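PDB 5ODJ: single-stranded DNA-binding protein from Enterobacter phage Enc34, which probably binds single-stranded DNA through an OB-fold domain and is thought to act in replication of the phage genome. Local coordinates for residues T52-K57 against E106-I111. Residues are numbered along the deposited sequence; the frame is centred on the assembly and turned at random.
Sequences TLLMPK and EGMWVI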
loop_
_atom_site.group_PDB
_atom_site.type_symbol
_atom_site.label_atom_id
_atom_site.label_comp_id
_atom_site.label_asym_id
_atom_site.label_seq_id
_atom_site.Cartn_x
_atom_site.Cartn_y
_atom_site.Cartn_z
ATOM N N THR A 52 -5.157 -1.580 0.016
ATOM C CA THR A 52 -4.971 -0.761 -1.181
ATOM C C THR A 52 -5.062 0.717 -0.783
ATOM O O THR A 52 -5.963 1.104 -0.031
ATOM C CB THR A 52 -5.993 -1.167 -2.229
ATOM O OG1 THR A 52 -5.741 -2.536 -2.612
ATOM C CG2 THR A 52 -5.907 -0.266 -3.481
ATOM N N LEU A 53 -4.090 1.511 -1.252
ATOM C CA LEU A 53 -4.005 2.956 -0.953
ATOM C C LEU A 53 -4.284 3.744 -2.225
ATOM O O LEU A 53 -3.695 3.438 -3.268
ATOM C CB LEU A 53 -2.638 3.314 -0.389
ATOM C CG LEU A 53 -2.174 2.493 0.816
ATOM C CD1 LEU A 53 -0.741 2.862 1.199
ATOM C CD2 LEU A 53 -3.106 2.687 1.996
ATOM N N LEU A 54 -5.207 4.703 -2.134
ATOM C CA LEU A 54 -5.586 5.549 -3.289
ATOM C C LEU A 54 -4.990 6.921 -3.054
ATOM O O LEU A 54 -5.399 7.626 -2.126
ATOM C CB LEU A 54 -7.098 5.634 -3.429
ATOM C CG LEU A 54 -7.802 4.269 -3.503
ATOM C CD1 LEU A 54 -9.304 4.451 -3.562
ATOM C CD2 LEU A 54 -7.339 3.389 -4.653
HETATM N N MSE A 55 -4.008 7.279 -3.904
HETATM C CA MSE A 55 -3.274 8.538 -3.741
HETATM C C MSE A 55 -3.782 9.507 -4.780
HETATM O O MSE A 55 -3.536 9.298 -5.975
HETATM C CB MSE A 55 -1.768 8.429 -3.963
HETATM C CG MSE A 55 -1.121 7.323 -3.210
HETATM SE SE MSE A 55 0.826 7.698 -2.937
HETATM C CE MSE A 55 1.266 8.314 -4.630
ATOM N N PRO A 56 -4.451 10.594 -4.346
ATOM C CA PRO A 56 -4.940 11.554 -5.332
ATOM C C PRO A 56 -3.796 12.206 -6.114
ATOM O O PRO A 56 -2.807 12.725 -5.542
ATOM C CB PRO A 56 -5.716 12.571 -4.495
ATOM C CG PRO A 56 -6.064 11.842 -3.213
ATOM C CD PRO A 56 -4.868 10.966 -2.976
ATOM N N LYS A 57 -3.946 12.188 -7.431
ATOM C CA LYS A 57 -2.874 12.665 -8.290
ATOM C C LYS A 57 -2.567 14.166 -8.080
ATOM O O LYS A 57 -1.408 14.567 -8.162
ATOM C CB LYS A 57 -3.204 12.354 -9.744
ATOM C CG LYS A 57 -3.138 10.872 -10.076
ATOM C CD LYS A 57 -3.413 10.627 -11.529
ATOM C CE LYS A 57 -3.237 9.179 -11.969
ATOM N NZ LYS A 57 -3.515 9.050 -13.417
ATOM N N GLU A 106 -10.557 6.784 -10.180
ATOM C CA GLU A 106 -10.323 7.855 -11.155
ATOM C C GLU A 106 -9.477 8.980 -10.522
ATOM O O GLU A 106 -9.727 9.354 -9.392
ATOM C CB GLU A 106 -11.674 8.380 -11.619
ATOM C CG GLU A 106 -11.560 9.424 -12.718
ATOM C CD GLU A 106 -11.311 10.822 -12.164
ATOM O OE1 GLU A 106 -12.023 11.236 -11.217
ATOM O OE2 GLU A 106 -10.399 11.513 -12.679
ATOM N N GLY A 107 -8.448 9.485 -11.223
ATOM C CA GLY A 107 -7.562 10.499 -10.646
ATOM C C GLY A 107 -6.711 10.066 -9.459
ATOM O O GLY A 107 -6.268 10.904 -8.689
HETATM N N MSE A 108 -6.487 8.763 -9.336
HETATM C CA MSE A 108 -5.730 8.194 -8.213
HETATM C C MSE A 108 -4.612 7.329 -8.703
HETATM O O MSE A 108 -4.752 6.629 -9.701
HETATM C CB MSE A 108 -6.573 7.217 -7.366
HETATM C CG MSE A 108 -7.844 7.786 -6.815
HETATM SE SE MSE A 108 -7.418 9.038 -5.359
HETATM C CE MSE A 108 -9.026 8.854 -4.243
ATOM N N TRP A 109 -3.496 7.348 -7.980
ATOM C CA TRP A 109 -2.507 6.280 -8.053
ATOM C C TRP A 109 -2.968 5.201 -7.095
ATOM O O TRP A 109 -3.490 5.532 -6.050
ATOM C CB TRP A 109 -1.127 6.766 -7.612
ATOM C CG TRP A 109 -0.599 7.893 -8.431
ATOM C CD1 TRP A 109 -0.387 9.171 -8.005
ATOM C CD2 TRP A 109 -0.263 7.864 -9.809
ATOM N NE1 TRP A 109 0.093 9.930 -9.030
ATOM C CE2 TRP A 109 0.177 9.157 -10.152
ATOM C CE3 TRP A 109 -0.257 6.866 -10.786
ATOM C CZ2 TRP A 109 0.615 9.491 -11.452
ATOM C CZ3 TRP A 109 0.186 7.195 -12.076
ATOM C CH2 TRP A 109 0.614 8.496 -12.389
ATOM N N VAL A 110 -2.792 3.948 -7.474
ATOM C CA VAL A 110 -3.326 2.815 -6.703
ATOM C C VAL A 110 -2.161 1.933 -6.228
ATOM O O VAL A 110 -1.452 1.353 -7.030
ATOM C CB VAL A 110 -4.290 1.962 -7.539
ATOM C CG1 VAL A 110 -4.868 0.841 -6.696
ATOM C CG2 VAL A 110 -5.405 2.816 -8.108
ATOM N N ILE A 111 -1.953 1.909 -4.914
ATOM C CA ILE A 111 -0.844 1.193 -4.275
ATOM C C ILE A 111 -1.372 -0.049 -3.569
ATOM O O ILE A 111 -2.316 0.056 -2.792
ATOM C CB ILE A 111 -0.103 2.104 -3.288
ATOM C CG1 ILE A 111 0.708 3.148 -4.071
ATOM C CG2 ILE A 111 0.826 1.302 -2.395
ATOM C CD1 ILE A 111 1.197 4.276 -3.234
#
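L53 and I111 face each other as a hydrogen-bonded pair, as do M55 and W109, and these two pairs set the antiparallel register of the strands. In the first, L53 N gives its hydrogen to I111 O and I111 N to L53 O, both at 2.8 Å and nearly straight. In the second, M55 N bonds to W109 O and W109 N to M55 O, both at 2.8 Å. Past the proline, which has no N-H to offer, a fifth bond runs from K57 N to G107 O at 2.9 Å.

K57 also lies against the W109 side chain. With CG beside the backbone N (chi1 -70°) and the rest extended, the lysine chain lies over one face of the indole: CE makes a CH-pi contact directly over the centre of the W109 six-membered ring, 3.7 Å from its centroid, and NZ makes a cation-pi contact at 4.4 Å from that centroid. Salt bridges to D94 and D96 also hold this ammonium.

Apolar contacts line both faces of the pair; M55 and M108 are both selenomethionines. On the W109 side, M55 SE touches I111 CD1 at 3.5 Å, and the bend at chi3 of M55 (-44°) brings CE to W109 CD1. On the other, M108 runs alongside P56, its SE 3.8 Å from P56 CG and its CE against L54 CB; V110 CG2 lies beside L54 CD2.

Within the OB-fold sheet, strand 49-56 is flanked by 28-34 and 108-115, antiparallel to both, the latter pairing onward with 92-94. Helix 61-76 packs on M55 and I111 through I67, while its K64 makes a cation-pi contact with W109.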